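Local coordinates for general Secretion Pathway Protein (Vibrio vulnificus, PDB 4G54) that probably links the type II secretion system to the cell wall, as a periplasmic part of the EpsAB fusion protein with a putative peptidoglycan-binding domain, at residues T137-L140 with G141-G144. Sequence-based numbering, arbitrary orientation.
Sequences TLRL and GMHG
M142 N gives its hydrogen to R139 O at 3.0 Å, lying in the plane of that carbonyl with a nearly straight N-H...O angle of 159°. This bond closes a type II beta turn from R139 to M142, with L140 and G141 at the two corners. G141 has a positive phi of 101°, where a CB would be jammed against L140 O; lacking a side chain, it takes the second corner without strain. The side chain of L140 starts out away from the turn and lies exposed. M142 folds its side chain back along the segment 137-140 that leads into the turn. Its CG stands opposite the carbonyl carbon (chi1 -67°), and the next bond is extended, which carries the sulfur past R139 O to the backbone ahead of the turn. There R139 N points at M142 SD over 3.5 Å, a weak N-H...S hydrogen bond, while T137 O lies 3.7 Å from the same sulfur. R139 CG comes up to M142 SD at 4.0 Å, the two side chains passing at a slant. A bend at its last torsion turns the methyl of M142 aside, and M142 CE meets L138 CD2 at 4.1 Å, the side chains crossing at about a right angle. L138 is buried, its side chain packed on A146, I147 and L150 of helix 145-158, whereas the turn itself is at the surface. Backbone hydrogen bonds between G141 or M142 and F168, and between L138 and A191, tie both arms to neighbouring loops. The whole is a type II turn with glycine at its second corner, leading to the N-cap residue G144 and into helix 145-158 of the putative peptidoglycan-binding domain.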
loop_
_atom_site.group_PDB
_atom_site.type_symbol
_atom_site.label_atom_id
_atom_site.label_comp_id
_atom_site.label_asym_id
_atom_site.label_seq_id
_atom_site.Cartn_x
_atom_site.Cartn_y
_atom_site.Cartn_z
ATOM N N THR A 137 -0.583 19.075 6.784
ATOM C CA THR A 137 0.416 19.110 7.821
ATOM C C THR A 137 -0.154 19.183 9.215
ATOM O O THR A 137 -1.075 19.986 9.462
ATOM C CB THR A 137 1.317 20.341 7.532
ATOM O OG1 THR A 137 1.972 20.070 6.274
ATOM C CG2 THR A 137 2.337 20.550 8.610
ATOM N N LEU A 138 0.437 18.335 10.080
ATOM C CA LEU A 138 0.033 18.333 11.506
ATOM C C LEU A 138 1.217 18.842 12.357
ATOM O O LEU A 138 2.372 18.436 12.123
ATOM C CB LEU A 138 -0.353 16.894 11.897
ATOM C CG LEU A 138 -1.524 16.364 10.985
ATOM C CD1 LEU A 138 -1.677 14.969 11.439
ATOM C CD2 LEU A 138 -2.893 17.073 11.192
ATOM N N ARG A 139 0.952 19.699 13.342
ATOM C CA ARG A 139 2.014 20.266 14.146
ATOM C C ARG A 139 1.525 20.484 15.554
ATOM O O ARG A 139 0.301 20.461 15.841
ATOM C CB ARG A 139 2.563 21.536 13.559
ATOM C CG ARG A 139 1.535 22.640 13.633
ATOM C CD ARG A 139 1.926 23.983 12.979
ATOM N NE ARG A 139 1.930 23.891 11.509
ATOM C CZ ARG A 139 3.028 23.988 10.762
ATOM N NH1 ARG A 139 4.265 24.052 11.327
ATOM N NH2 ARG A 139 2.900 23.930 9.427
ATOM N N LEU A 140 2.517 20.697 16.418
ATOM C CA LEU A 140 2.257 20.962 17.819
ATOM C C LEU A 140 1.127 21.968 18.001
ATOM O O LEU A 140 1.168 23.062 17.428
ATOM C CB LEU A 140 3.555 21.571 18.433
ATOM C CG LEU A 140 3.494 21.818 19.952
ATOM C CD1 LEU A 140 3.640 20.446 20.701
ATOM C CD2 LEU A 140 4.707 22.731 20.264
ATOM N N GLY A 141 0.217 21.591 18.884
ATOM C CA GLY A 141 -0.928 22.470 19.238
ATOM C C GLY A 141 -2.201 22.074 18.563
ATOM O O GLY A 141 -3.303 22.437 19.000
ATOM N N MET A 142 -2.101 21.329 17.488
ATOM C CA MET A 142 -3.293 20.930 16.777
ATOM C C MET A 142 -4.002 19.757 17.504
ATOM O O MET A 142 -3.408 19.040 18.306
ATOM C CB MET A 142 -2.995 20.507 15.306
ATOM C CG MET A 142 -2.529 21.715 14.491
ATOM S SD MET A 142 -2.098 21.254 12.785
ATOM C CE MET A 142 -3.712 20.945 12.082
ATOM N N HIS A 143 -5.283 19.561 17.209
ATOM C CA HIS A 143 -6.058 18.513 17.866
ATOM C C HIS A 143 -7.143 17.969 16.986
ATOM O O HIS A 143 -7.622 18.700 16.096
ATOM C CB HIS A 143 -6.626 19.004 19.202
ATOM C CG HIS A 143 -7.648 20.063 19.049
ATOM N ND1 HIS A 143 -7.312 21.396 18.875
ATOM C CD2 HIS A 143 -8.992 19.994 18.968
ATOM C CE1 HIS A 143 -8.423 22.111 18.763
ATOM N NE2 HIS A 143 -9.451 21.283 18.793
ATOM N N GLY A 144 -7.546 16.724 17.199
ATOM C CA GLY A 144 -8.645 16.147 16.458
ATOM C C GLY A 144 -8.413 14.718 16.088
ATOM O O GLY A 144 -7.366 14.153 16.456
#